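Long-range contacts in ferritin like protein (Caulobacter vibrioides, PDB 3HL1), which is of unknown function but has a ferritin-like fold and probably binds metal, as ferritin-like proteins do at carboxylate-rich sites: residues P94-I99 against M118-Y123; E22-P27 against P77-T82; Y44-A49 against F234-F239; G248-V253 against D303-W308. All coordinates share one frame; numbering follows the deposited sequence.

Interaction 1. Residues P94-I99 against M118-Y123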
loop_
_atom_site.group_PDB
_atom_site.type_symbol
_atom_site.label_atom_id
_atom_site.label_comp_id
_atom_site.label_asym_id
_atom_site.label_seq_id
_atom_site.Cartn_x
_atom_site.Cartn_y
_atom_site.Cartn_z
ATOM N N PRO A 94 20.193 11.749 -5.265
ATOM C CA PRO A 94 20.454 10.831 -6.392
ATOM C C PRO A 94 19.206 9.981 -6.668
ATOM O O PRO A 94 18.332 9.874 -5.794
ATOM C CB PRO A 94 21.611 9.958 -5.878
ATOM C CG PRO A 94 21.402 9.906 -4.396
ATOM C CD PRO A 94 20.873 11.303 -4.031
ATOM N N ASN A 95 19.090 9.461 -7.888
ATOM C CA ASN A 95 18.026 8.546 -8.223
ATOM C C ASN A 95 18.274 7.312 -7.361
ATOM O O ASN A 95 19.337 6.705 -7.443
ATOM C CB ASN A 95 18.044 8.220 -9.704
ATOM C CG ASN A 95 16.889 7.399 -10.125
ATOM O OD1 ASN A 95 16.316 6.634 -9.332
ATOM N ND2 ASN A 95 16.502 7.554 -11.392
ATOM N N PRO A 96 17.328 6.985 -6.470
ATOM C CA PRO A 96 17.629 5.852 -5.562
ATOM C C PRO A 96 17.662 4.515 -6.272
ATOM O O PRO A 96 18.095 3.554 -5.660
ATOM C CB PRO A 96 16.463 5.886 -4.540
ATOM C CG PRO A 96 15.319 6.573 -5.267
ATOM C CD PRO A 96 16.024 7.598 -6.184
ATOM N N THR A 97 17.177 4.432 -7.521
ATOM C CA THR A 97 17.326 3.186 -8.304
ATOM C C THR A 97 18.799 2.912 -8.667
ATOM O O THR A 97 19.145 1.808 -9.131
ATOM C CB THR A 97 16.415 3.155 -9.568
ATOM O OG1 THR A 97 16.842 4.148 -10.510
ATOM C CG2 THR A 97 14.939 3.333 -9.200
ATOM N N SER A 98 19.678 3.906 -8.470
ATOM C CA SER A 98 21.127 3.706 -8.602
ATOM C C SER A 98 21.697 2.992 -7.390
ATOM O O SER A 98 22.782 2.448 -7.453
ATOM C CB SER A 98 21.868 5.037 -8.783
ATOM O OG SER A 98 21.590 5.938 -7.715
ATOM N N ILE A 99 20.973 3.026 -6.266
ATOM C CA ILE A 99 21.400 2.373 -5.032
ATOM C C ILE A 99 20.731 1.001 -4.869
ATOM O O ILE A 99 21.380 0.016 -4.611
ATOM C CB ILE A 99 21.049 3.249 -3.819
ATOM C CG1 ILE A 99 21.782 4.610 -3.916
ATOM C CG2 ILE A 99 21.395 2.518 -2.519
ATOM C CD1 ILE A 99 21.081 5.768 -3.170
HETATM N N MSE A 118 11.133 -2.929 -2.274
HETATM C CA MSE A 118 10.506 -2.561 -0.990
HETATM C C MSE A 118 11.168 -1.345 -0.326
HETATM O O MSE A 118 10.464 -0.438 0.149
HETATM C CB MSE A 118 10.454 -3.780 -0.075
HETATM C CG MSE A 118 9.537 -4.803 -0.662
HETATM SE SE MSE A 118 9.575 -6.463 0.319
HETATM C CE MSE A 118 8.649 -5.992 1.661
ATOM N N CYS A 119 12.495 -1.267 -0.439
ATOM C CA CYS A 119 13.274 -0.114 0.048
ATOM C C CYS A 119 12.948 1.141 -0.763
ATOM O O CYS A 119 12.738 2.224 -0.204
ATOM C CB CYS A 119 14.782 -0.377 0.006
ATOM S SG CYS A 119 15.376 -1.574 1.232
ATOM N N LEU A 120 12.851 0.983 -2.070
ATOM C CA LEU A 120 12.468 2.068 -2.981
ATOM C C LEU A 120 11.064 2.603 -2.708
ATOM O O LEU A 120 10.856 3.813 -2.641
ATOM C CB LEU A 120 12.548 1.556 -4.416
ATOM C CG LEU A 120 13.931 1.515 -5.042
ATOM C CD1 LEU A 120 13.896 0.672 -6.286
ATOM C CD2 LEU A 120 14.368 2.924 -5.364
ATOM N N ILE A 121 10.113 1.714 -2.532
ATOM C CA ILE A 121 8.714 2.130 -2.273
ATOM C C ILE A 121 8.645 3.019 -1.047
ATOM O O ILE A 121 7.922 3.998 -1.047
ATOM C CB ILE A 121 7.798 0.921 -2.079
ATOM C CG1 ILE A 121 7.531 0.223 -3.400
ATOM C CG2 ILE A 121 6.450 1.318 -1.478
ATOM C CD1 ILE A 121 7.177 -1.274 -3.170
ATOM N N GLU A 122 9.360 2.637 0.003
ATOM C CA GLU A 122 9.342 3.348 1.255
ATOM C C GLU A 122 10.447 4.401 1.394
ATOM O O GLU A 122 10.685 4.911 2.487
ATOM C CB GLU A 122 9.460 2.344 2.422
ATOM C CG GLU A 122 8.423 1.186 2.425
ATOM C CD GLU A 122 7.030 1.587 2.932
ATOM O OE1 GLU A 122 6.758 2.804 3.200
ATOM O OE2 GLU A 122 6.186 0.668 3.067
ATOM N N TYR A 123 11.110 4.719 0.297
ATOM C CA TYR A 123 12.218 5.668 0.291
ATOM C C TYR A 123 11.778 7.005 0.900
ATOM O O TYR A 123 10.761 7.577 0.452
ATOM C CB TYR A 123 12.688 5.914 -1.135
ATOM C CG TYR A 123 14.005 6.634 -1.240
ATOM C CD1 TYR A 123 15.179 6.072 -0.722
ATOM C CD2 TYR A 123 14.095 7.848 -1.914
ATOM C CE1 TYR A 123 16.367 6.715 -0.852
ATOM C CE2 TYR A 123 15.302 8.489 -2.048
ATOM C CZ TYR A 123 16.427 7.905 -1.496
ATOM O OH TYR A 123 17.643 8.496 -1.649
HETATM O O HOH W 1 17.425 10.602 -3.288
#

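Interaction 2. Residues E22-P27 against P77-T82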
loop_
_atom_site.group_PDB
_atom_site.type_symbol
_atom_site.label_atom_id
_atom_site.label_comp_id
_atom_site.label_asym_id
_atom_site.label_seq_id
_atom_site.Cartn_x
_atom_site.Cartn_y
_atom_site.Cartn_z
ATOM N N GLU A 22 -1.216 2.501 -1.999
ATOM C CA GLU A 22 -1.185 1.666 -0.763
ATOM C C GLU A 22 -1.593 0.225 -1.105
ATOM O O GLU A 22 -0.988 -0.739 -0.664
ATOM C CB GLU A 22 -2.107 2.222 0.368
ATOM C CG GLU A 22 -1.731 3.635 0.834
ATOM C CD GLU A 22 -0.423 3.751 1.643
ATOM O OE1 GLU A 22 0.019 2.729 2.199
ATOM O OE2 GLU A 22 0.080 4.908 1.778
ATOM N N LEU A 23 -2.658 0.085 -1.875
ATOM C CA LEU A 23 -3.144 -1.240 -2.273
ATOM C C LEU A 23 -2.085 -2.003 -3.090
ATOM O O LEU A 23 -1.868 -3.226 -2.899
ATOM C CB LEU A 23 -4.420 -1.098 -3.123
ATOM C CG LEU A 23 -5.052 -2.467 -3.504
ATOM C CD1 LEU A 23 -5.377 -3.282 -2.252
ATOM C CD2 LEU A 23 -6.284 -2.346 -4.359
ATOM N N TRP A 24 -1.457 -1.305 -4.043
ATOM C CA TRP A 24 -0.398 -1.909 -4.844
ATOM C C TRP A 24 0.684 -2.591 -3.987
ATOM O O TRP A 24 1.135 -3.659 -4.336
ATOM C CB TRP A 24 0.203 -0.895 -5.812
ATOM C CG TRP A 24 1.205 -1.426 -6.728
ATOM C CD1 TRP A 24 1.017 -1.776 -8.021
ATOM C CD2 TRP A 24 2.594 -1.557 -6.478
ATOM N NE1 TRP A 24 2.169 -2.230 -8.562
ATOM C CE2 TRP A 24 3.171 -2.082 -7.651
ATOM C CE3 TRP A 24 3.410 -1.339 -5.351
ATOM C CZ2 TRP A 24 4.524 -2.371 -7.753
ATOM C CZ3 TRP A 24 4.771 -1.625 -5.458
ATOM C CH2 TRP A 24 5.308 -2.140 -6.640
ATOM N N THR A 25 1.063 -2.017 -2.852
ATOM C CA THR A 25 2.074 -2.581 -2.000
ATOM C C THR A 25 1.622 -3.856 -1.313
ATOM O O THR A 25 2.450 -4.646 -0.944
ATOM C CB THR A 25 2.554 -1.628 -0.892
ATOM O OG1 THR A 25 1.495 -1.481 0.054
ATOM C CG2 THR A 25 2.998 -0.245 -1.440
ATOM N N ILE A 26 0.316 -4.057 -1.105
ATOM C CA ILE A 26 -0.161 -5.166 -0.297
ATOM C C ILE A 26 0.115 -6.536 -0.953
ATOM O O ILE A 26 0.776 -7.385 -0.330
ATOM C CB ILE A 26 -1.646 -4.939 0.161
ATOM C CG1 ILE A 26 -1.646 -3.725 1.133
ATOM C CG2 ILE A 26 -2.225 -6.207 0.805
ATOM C CD1 ILE A 26 -2.967 -3.123 1.425
ATOM N N PRO A 27 -0.401 -6.782 -2.193
ATOM C CA PRO A 27 0.013 -8.017 -2.861
ATOM C C PRO A 27 1.511 -8.170 -3.072
ATOM O O PRO A 27 2.012 -9.286 -2.969
ATOM C CB PRO A 27 -0.786 -8.010 -4.183
ATOM C CG PRO A 27 -1.962 -7.144 -3.908
ATOM C CD PRO A 27 -1.394 -6.053 -3.015
ATOM N N PRO A 77 -4.412 -4.444 -8.659
ATOM C CA PRO A 77 -3.216 -3.796 -9.148
ATOM C C PRO A 77 -2.508 -4.685 -10.182
ATOM O O PRO A 77 -2.715 -5.932 -10.204
ATOM C CB PRO A 77 -2.366 -3.655 -7.878
ATOM C CG PRO A 77 -3.216 -4.038 -6.752
ATOM C CD PRO A 77 -4.201 -4.974 -7.288
ATOM N N GLU A 78 -1.614 -4.064 -10.929
ATOM C CA GLU A 78 -0.787 -4.727 -11.897
ATOM C C GLU A 78 0.668 -4.581 -11.527
ATOM O O GLU A 78 1.069 -3.557 -10.941
ATOM C CB GLU A 78 -1.035 -4.165 -13.268
ATOM C CG GLU A 78 -2.366 -4.670 -13.796
ATOM C CD GLU A 78 -2.621 -4.258 -15.231
ATOM O OE1 GLU A 78 -3.026 -3.121 -15.452
ATOM O OE2 GLU A 78 -2.415 -5.092 -16.126
ATOM N N TYR A 79 1.430 -5.593 -11.940
ATOM C CA TYR A 79 2.825 -5.796 -11.531
ATOM C C TYR A 79 3.629 -6.080 -12.745
ATOM O O TYR A 79 3.879 -7.269 -13.095
ATOM C CB TYR A 79 2.884 -6.900 -10.487
ATOM C CG TYR A 79 2.128 -6.518 -9.266
ATOM C CD1 TYR A 79 2.645 -5.643 -8.346
ATOM C CD2 TYR A 79 0.862 -7.048 -9.020
ATOM C CE1 TYR A 79 1.920 -5.284 -7.221
ATOM C CE2 TYR A 79 0.105 -6.669 -7.923
ATOM C CZ TYR A 79 0.639 -5.771 -7.030
ATOM O OH TYR A 79 -0.037 -5.374 -5.917
ATOM N N VAL A 80 4.083 -4.995 -13.392
ATOM C CA VAL A 80 4.686 -5.113 -14.713
ATOM C C VAL A 80 5.871 -4.196 -14.807
ATOM O O VAL A 80 5.780 -3.042 -14.401
ATOM C CB VAL A 80 3.675 -4.761 -15.842
ATOM C CG1 VAL A 80 4.352 -4.768 -17.281
ATOM C CG2 VAL A 80 2.445 -5.694 -15.843
ATOM N N GLY A 81 6.974 -4.691 -15.357
ATOM C CA GLY A 81 8.134 -3.833 -15.568
ATOM C C GLY A 81 8.655 -3.252 -14.255
ATOM O O GLY A 81 8.914 -3.994 -13.265
ATOM N N THR A 82 8.844 -1.944 -14.249
ATOM C CA THR A 82 9.290 -1.212 -13.053
ATOM C C THR A 82 8.278 -0.103 -12.671
ATOM O O THR A 82 8.617 0.863 -12.001
ATOM C CB THR A 82 10.689 -0.586 -13.293
ATOM O OG1 THR A 82 10.658 0.211 -14.492
ATOM C CG2 THR A 82 11.759 -1.669 -13.445
#

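Interaction 3. Residues Y44-A49 against F234-F239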
loop_
_atom_site.group_PDB
_atom_site.type_symbol
_atom_site.label_atom_id
_atom_site.label_comp_id
_atom_site.label_asym_id
_atom_site.label_seq_id
_atom_site.Cartn_x
_atom_site.Cartn_y
_atom_site.Cartn_z
ATOM N N TYR A 44 10.415 -12.414 7.959
ATOM C CA TYR A 44 8.985 -12.732 7.914
ATOM C C TYR A 44 8.172 -11.872 8.876
ATOM O O TYR A 44 7.186 -11.282 8.486
ATOM C CB TYR A 44 8.748 -14.194 8.219
ATOM C CG TYR A 44 7.343 -14.640 7.973
ATOM C CD1 TYR A 44 6.334 -14.419 8.913
ATOM C CD2 TYR A 44 7.034 -15.369 6.845
ATOM C CE1 TYR A 44 5.028 -14.874 8.695
ATOM C CE2 TYR A 44 5.765 -15.847 6.649
ATOM C CZ TYR A 44 4.766 -15.571 7.564
ATOM O OH TYR A 44 3.519 -16.067 7.332
ATOM N N ARG A 45 8.594 -11.793 10.131
ATOM C CA ARG A 45 7.854 -11.003 11.116
ATOM C C ARG A 45 7.940 -9.485 10.834
ATOM O O ARG A 45 6.991 -8.748 11.090
ATOM C CB ARG A 45 8.298 -11.383 12.532
ATOM C CG ARG A 45 7.703 -12.767 12.995
ATOM C CD ARG A 45 8.753 -13.789 13.458
ATOM N NE ARG A 45 8.828 -14.013 14.910
ATOM C CZ ARG A 45 8.161 -14.948 15.605
ATOM N NH1 ARG A 45 7.285 -15.778 15.029
ATOM N NH2 ARG A 45 8.354 -15.041 16.919
ATOM N N LEU A 46 9.053 -9.019 10.286
ATOM C CA LEU A 46 9.154 -7.613 9.887
ATOM C C LEU A 46 8.180 -7.272 8.776
ATOM O O LEU A 46 7.514 -6.252 8.834
ATOM C CB LEU A 46 10.568 -7.232 9.442
ATOM C CG LEU A 46 11.682 -7.206 10.518
ATOM C CD1 LEU A 46 13.035 -6.792 9.846
ATOM C CD2 LEU A 46 11.285 -6.262 11.684
ATOM N N ILE A 47 8.117 -8.127 7.766
ATOM C CA ILE A 47 7.232 -7.903 6.615
ATOM C C ILE A 47 5.735 -8.018 6.942
ATOM O O ILE A 47 4.903 -7.226 6.465
ATOM C CB ILE A 47 7.619 -8.815 5.427
ATOM C CG1 ILE A 47 8.995 -8.401 4.917
ATOM C CG2 ILE A 47 6.585 -8.695 4.257
ATOM C CD1 ILE A 47 9.636 -9.388 3.863
ATOM N N GLN A 48 5.394 -9.024 7.732
ATOM C CA GLN A 48 4.044 -9.221 8.183
ATOM C C GLN A 48 3.492 -7.987 8.883
ATOM O O GLN A 48 2.403 -7.523 8.556
ATOM C CB GLN A 48 4.008 -10.431 9.094
ATOM C CG GLN A 48 2.648 -10.811 9.549
ATOM C CD GLN A 48 2.723 -11.996 10.482
ATOM O OE1 GLN A 48 2.116 -13.013 10.225
ATOM N NE2 GLN A 48 3.543 -11.893 11.512
ATOM N N ALA A 49 4.244 -7.411 9.806
ATOM C CA ALA A 49 3.781 -6.243 10.530
ATOM C C ALA A 49 3.587 -5.082 9.540
ATOM O O ALA A 49 2.583 -4.354 9.610
ATOM C CB ALA A 49 4.758 -5.870 11.683
ATOM N N PHE A 234 10.806 1.728 5.824
ATOM C CA PHE A 234 12.070 1.908 5.113
ATOM C C PHE A 234 13.203 1.268 5.908
ATOM O O PHE A 234 13.939 0.413 5.396
ATOM C CB PHE A 234 12.394 3.376 4.855
ATOM C CG PHE A 234 13.664 3.547 4.094
ATOM C CD1 PHE A 234 13.749 3.126 2.762
ATOM C CD2 PHE A 234 14.797 4.059 4.692
ATOM C CE1 PHE A 234 14.921 3.236 2.050
ATOM C CE2 PHE A 234 15.960 4.175 3.969
ATOM C CZ PHE A 234 16.023 3.761 2.647
ATOM N N GLN A 235 13.325 1.659 7.169
ATOM C CA GLN A 235 14.390 1.127 8.014
ATOM C C GLN A 235 14.318 -0.409 8.128
ATOM O O GLN A 235 15.319 -1.095 7.944
ATOM C CB GLN A 235 14.346 1.830 9.366
ATOM C CG GLN A 235 15.000 3.237 9.340
ATOM C CD GLN A 235 14.015 4.420 9.135
ATOM O OE1 GLN A 235 13.178 4.425 8.219
ATOM N NE2 GLN A 235 14.151 5.446 9.989
ATOM N N ARG A 236 13.132 -0.940 8.386
ATOM C CA ARG A 236 12.901 -2.394 8.425
ATOM C C ARG A 236 13.452 -3.114 7.200
ATOM O O ARG A 236 14.131 -4.136 7.310
ATOM C CB ARG A 236 11.388 -2.695 8.414
ATOM C CG ARG A 236 10.620 -2.424 9.671
ATOM C CD ARG A 236 9.153 -2.721 9.349
ATOM N NE ARG A 236 8.248 -2.183 10.350
ATOM C CZ ARG A 236 7.610 -2.902 11.262
ATOM N NH1 ARG A 236 7.737 -4.225 11.317
ATOM N NH2 ARG A 236 6.821 -2.279 12.125
ATOM N N PHE A 237 13.097 -2.591 6.020
ATOM C CA PHE A 237 13.442 -3.202 4.742
ATOM C C PHE A 237 14.911 -3.034 4.409
ATOM O O PHE A 237 15.508 -3.942 3.878
ATOM C CB PHE A 237 12.542 -2.683 3.591
ATOM C CG PHE A 237 11.029 -2.933 3.814
ATOM C CD1 PHE A 237 10.573 -3.969 4.633
ATOM C CD2 PHE A 237 10.066 -2.121 3.174
ATOM C CE1 PHE A 237 9.205 -4.180 4.824
ATOM C CE2 PHE A 237 8.718 -2.322 3.377
ATOM C CZ PHE A 237 8.276 -3.353 4.187
ATOM N N ASP A 238 15.489 -1.886 4.753
ATOM C CA ASP A 238 16.930 -1.684 4.597
ATOM C C ASP A 238 17.700 -2.658 5.504
ATOM O O ASP A 238 18.735 -3.181 5.135
ATOM C CB ASP A 238 17.274 -0.229 4.877
ATOM C CG ASP A 238 18.717 0.113 4.528
ATOM O OD1 ASP A 238 19.156 -0.167 3.387
ATOM O OD2 ASP A 238 19.396 0.656 5.420
ATOM N N PHE A 239 17.163 -2.927 6.686
ATOM C CA PHE A 239 17.731 -3.929 7.579
ATOM C C PHE A 239 17.801 -5.298 6.911
ATOM O O PHE A 239 18.845 -5.946 6.909
ATOM C CB PHE A 239 16.916 -4.004 8.863
ATOM C CG PHE A 239 17.360 -5.088 9.795
ATOM C CD1 PHE A 239 18.395 -4.854 10.717
ATOM C CD2 PHE A 239 16.736 -6.327 9.786
ATOM C CE1 PHE A 239 18.820 -5.865 11.605
ATOM C CE2 PHE A 239 17.155 -7.341 10.661
ATOM C CZ PHE A 239 18.197 -7.095 11.583
#

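Interaction 4. Residues G248-V253 against D303-W308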
loop_
_atom_site.group_PDB
_atom_site.type_symbol
_atom_site.label_atom_id
_atom_site.label_comp_id
_atom_site.label_asym_id
_atom_site.label_seq_id
_atom_site.Cartn_x
_atom_site.Cartn_y
_atom_site.Cartn_z
ATOM N N GLY A 248 15.379 -19.409 3.760
ATOM C CA GLY A 248 14.984 -20.170 2.569
ATOM C C GLY A 248 13.615 -19.718 2.070
ATOM O O GLY A 248 12.751 -19.363 2.882
ATOM N N VAL A 249 13.466 -19.682 0.755
ATOM C CA VAL A 249 12.222 -19.283 0.122
ATOM C C VAL A 249 11.714 -20.378 -0.818
ATOM O O VAL A 249 12.493 -21.188 -1.361
ATOM C CB VAL A 249 12.363 -17.964 -0.658
ATOM C CG1 VAL A 249 12.898 -16.847 0.297
ATOM C CG2 VAL A 249 13.257 -18.149 -1.873
ATOM N N TYR A 250 10.398 -20.413 -1.000
ATOM C CA TYR A 250 9.817 -21.260 -1.976
ATOM C C TYR A 250 10.247 -20.793 -3.345
ATOM O O TYR A 250 10.551 -19.633 -3.588
ATOM C CB TYR A 250 8.293 -21.259 -1.925
ATOM C CG TYR A 250 7.747 -21.799 -0.676
ATOM C CD1 TYR A 250 7.751 -23.181 -0.437
ATOM C CD2 TYR A 250 7.237 -20.949 0.303
ATOM C CE1 TYR A 250 7.242 -23.711 0.770
ATOM C CE2 TYR A 250 6.758 -21.462 1.502
ATOM C CZ TYR A 250 6.774 -22.847 1.725
ATOM O OH TYR A 250 6.258 -23.310 2.922
ATOM N N THR A 251 10.284 -21.756 -4.235
ATOM C CA THR A 251 10.624 -21.540 -5.610
ATOM C C THR A 251 9.313 -21.596 -6.416
ATOM O O THR A 251 8.375 -22.326 -6.080
ATOM C CB THR A 251 11.657 -22.636 -6.023
ATOM O OG1 THR A 251 12.278 -22.253 -7.240
ATOM C CG2 THR A 251 10.957 -23.959 -6.169
ATOM N N GLY A 252 9.204 -20.785 -7.456
ATOM C CA GLY A 252 8.000 -20.802 -8.254
ATOM C C GLY A 252 8.184 -20.175 -9.583
ATOM O O GLY A 252 9.110 -19.395 -9.775
ATOM N N VAL A 253 7.301 -20.532 -10.505
ATOM C CA VAL A 253 7.261 -19.932 -11.822
ATOM C C VAL A 253 6.049 -19.057 -11.942
ATOM O O VAL A 253 5.002 -19.333 -11.365
ATOM C CB VAL A 253 7.217 -20.987 -12.964
ATOM C CG1 VAL A 253 8.504 -21.781 -12.997
ATOM C CG2 VAL A 253 6.039 -21.912 -12.811
ATOM N N ASP A 303 -4.376 -18.828 0.482
ATOM C CA ASP A 303 -4.293 -18.895 -0.975
ATOM C C ASP A 303 -2.913 -18.547 -1.564
ATOM O O ASP A 303 -2.431 -19.180 -2.526
ATOM C CB ASP A 303 -5.253 -17.876 -1.626
ATOM C CG ASP A 303 -6.698 -18.197 -1.437
ATOM O OD1 ASP A 303 -7.043 -19.307 -1.038
ATOM O OD2 ASP A 303 -7.517 -17.271 -1.620
ATOM N N ILE A 304 -2.296 -17.506 -1.017
ATOM C CA ILE A 304 -0.968 -17.048 -1.456
ATOM C C ILE A 304 0.089 -18.092 -1.103
ATOM O O ILE A 304 0.963 -18.453 -1.905
ATOM C CB ILE A 304 -0.624 -15.662 -0.819
ATOM C CG1 ILE A 304 -1.670 -14.650 -1.230
ATOM C CG2 ILE A 304 0.769 -15.211 -1.234
ATOM C CD1 ILE A 304 -1.674 -13.320 -0.389
ATOM N N LEU A 305 0.037 -18.585 0.118
ATOM C CA LEU A 305 0.981 -19.640 0.533
ATOM C C LEU A 305 0.828 -20.887 -0.326
ATOM O O LEU A 305 1.795 -21.547 -0.699
ATOM C CB LEU A 305 0.769 -20.015 1.985
ATOM C CG LEU A 305 1.637 -21.119 2.577
ATOM C CD1 LEU A 305 3.107 -20.806 2.415
ATOM C CD2 LEU A 305 1.283 -21.273 4.039
ATOM N N SER A 306 -0.402 -21.204 -0.659
ATOM C CA SER A 306 -0.651 -22.421 -1.405
ATOM C C SER A 306 -0.054 -22.332 -2.819
ATOM O O SER A 306 0.541 -23.303 -3.295
ATOM C CB SER A 306 -2.139 -22.764 -1.399
ATOM O OG SER A 306 -2.376 -23.670 -2.443
ATOM N N CYS A 307 -0.092 -21.161 -3.452
ATOM C CA CYS A 307 0.613 -20.943 -4.720
ATOM C C CYS A 307 2.083 -21.267 -4.617
ATOM O O CYS A 307 2.607 -22.073 -5.382
ATOM C CB CYS A 307 0.454 -19.506 -5.220
ATOM S SG CYS A 307 -1.208 -19.074 -5.789
ATOM N N TRP A 308 2.766 -20.661 -3.645
ATOM C CA TRP A 308 4.175 -20.912 -3.442
ATOM C C TRP A 308 4.517 -22.372 -3.179
ATOM O O TRP A 308 5.478 -22.914 -3.764
ATOM C CB TRP A 308 4.697 -20.064 -2.278
ATOM C CG TRP A 308 5.005 -18.660 -2.635
ATOM C CD1 TRP A 308 4.516 -17.566 -2.023
ATOM C CD2 TRP A 308 5.932 -18.207 -3.608
ATOM N NE1 TRP A 308 5.097 -16.426 -2.544
ATOM C CE2 TRP A 308 5.950 -16.796 -3.541
ATOM C CE3 TRP A 308 6.742 -18.841 -4.551
ATOM C CZ2 TRP A 308 6.739 -16.025 -4.370
ATOM C CZ3 TRP A 308 7.555 -18.064 -5.376
ATOM C CH2 TRP A 308 7.546 -16.679 -5.286
HETATM O O HOH W 2 7.611 -24.278 -4.363
#

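Interaction 1. Residues P94-I99 against M118-Y123
Tyr-123 follows directly on the turn where helix 112-121 ends, and its side chain carries the helix end across to the loop 94-99. With CG anti to the backbone N (chi1 -167°), CB sends the ring out over Pro-96. CG lies 4.2 Å from Pro-96 CB, and the contacts tighten outward: CE2 is 3.7 Å from Pro-96 CG, while CZ lies at the same distance from Pro-96 CB. That CB sits almost on the ring normal, 12° off it and 3.7 Å from the centroid, a CH-pi contact squarely over one face. At the tip, OH reaches a water near the ring plane at 2.7 Å; the water in turn donates to Pro-94 O.

Leu-120, earlier on the helix, shares the same proline; its CD2 meets Pro-96 CB at 3.7 Å. The same methyl touches Thr-97 CG2 at 3.9 Å, the two side chains crossing at about a right angle. An Asx turn, in which Asn-95 OD1 accepts from Thr-97 N, holds the loop around Pro-96. Between Leu-120 and Tyr-123 in sequence, Glu-122 takes no part in the contact and hydrogen-bonds to Tyr-29, His-233 and an unidentified ligand, consistent with a ferritin-like metal site. The direct side-chain contacts are thus apolar, and the two polar atoms at their margin are joined through water, so shape and CH-pi attraction carry the fit.

Interaction 2. Residues E22-P27 against P77-T82
Two prolines and two aromatic rings interlock where the loop 77-82 passes over helix 8-35. Pro-77 is the bump from the loop: its ring sits down on the helix, CG 4.0 Å from Leu-23 CG and CB 3.9 Å from Trp-24 CD1, while Pro-27 closes the hollow from the next turn. Phe-273 of helix 261-283 touches both prolines.

Trp-24, with CG anti to the backbone N (chi1 -176°), extends its indole along the loop, and Tyr-79 lies across it. The phenol's CE1 hangs 3.3 Å above the indole plane, offset toward the rim, with the planes inclined at 36°. Farther along, the hydroxyl slips in beside Pro-27, where OH comes to 3.2 Å from CB. Pro-27 breaks the bonding of the helix to its preceding turn, producing a kink.

The hydroxyl donates to Trp-24 O at 2.6 Å, in the carbonyl plane and on a lone pair. In return, Trp-24 NE1 donates to Glu-78 O at 2.9 Å, bent to 138° and from above that carbonyl's plane. Glu-22, which takes no part in this contact, hydrogen-bonds to His-57, Tyr-148 and an unidentified ligand, consistent with a ferritin-like metal site. Chemically, the exchange is reciprocal: each segment gives one side-chain donor to a main-chain carbonyl of the other, so a buried tryptophan N-H is satisfied and the loop is held to the helix at two points.

Interaction 3. Residues Y44-A49 against F234-F239
Helices 42-67 and 233-242 run nearly antiparallel here, their local axes 10.2 Å apart at closest approach and 154° apart in direction, with Leu-46 and Arg-236 bringing their CA atoms to 6.6 Å. Leu-46 is the central side chain on its helix. Its CG lies anti to the carbonyl carbon, and the CD1 branch reaches Phe-239, touching CD2 at 3.7 Å as the two side chains cross at about a right angle. The other branch, CD2, turns toward the tip of Arg-236.

That arginine runs extended from CG to NE and brings its guanidinium to the backbone of the facing helix. NH1 comes within 3.2 Å of Leu-46 O, a weak, strongly bent bond of 125°, and 3.4 Å from Ala-49 CB. Its firmer anchor is NE, which donates to Trp-231 O just ahead of its own helix.

Ferritin-like proteins are built on an up-and-down bundle of long helices; helix 42-67 is probably one of them, and the shorter helix 233-242 covers its N-terminal part. Deeper in the interface Phe-237 presents CE1 to Ile-47 CG1 at 4.2 Å. Its ring also meets Tyr-29 edge-to-face and touches Met-118, so helices 8-35, 42-67 and 112-121 all meet this buried ring. At the outer margin, Phe-239 packs edge-to-face with Trp-231, which also touches Leu-46.

Interaction 4. Residues G248-V253 against D303-W308
From CB atoms that point at the other segment, Tyr-250 (chi1 -64°) and Trp-308 (chi1 -81°) both place CG anti to the carbonyl carbon. The phenol ring lies alongside the last turn of helix 292-309. Its CD2 rests 3.7 Å from Trp-308 CB, and its CE2, farther out, meets Leu-305 CD1 at 3.8 Å; the leucine, one turn back, extends to it with CG anti to the backbone N.

The indole runs along the loop rather than over the phenol. Its CZ3 arrives edge-on, near the ring plane, 3.8 Å from Gly-252 N, a close fit to bare backbone where the glycine has no side chain. The pyrrole N-H is spoken for by Thr-31 O of helix 8-35, which helps fix the ring's rotation.

A water joins the two backbones, donating to Thr-251 O at 2.7 Å and to Trp-308 O at 2.6 Å. Beyond it, the main chain of Val-253 bonds to Gly-311 and Val-313. Here the last turn of helix 292-309 is covered by an extended loop at the periphery of the fold, with water bound to a last-turn carbonyl, as is common at helix C termini.

From the N terminus, helix 8-35 supplies the first half of interaction 2 and helix 42-67 the first half of interaction 3. Interaction 2 closes at 77-82, before interaction 3 has found its partner, so these two cross. Interaction 1 then opens and closes at 94-99 and 118-123, a short loop lying within the long span that ends when 234-239 completes interaction 3. Interaction 4 follows in series, joining the loop after helix 233-242 to the C-terminal helix. Helix 112-121 links the first three: Ile-121 packs on Trp-24 and Thr-25, while Cys-119 and Glu-122 meet Phe-234. Interaction 4 touches none of the others; its centre lies about 26 Å from that of interaction 1.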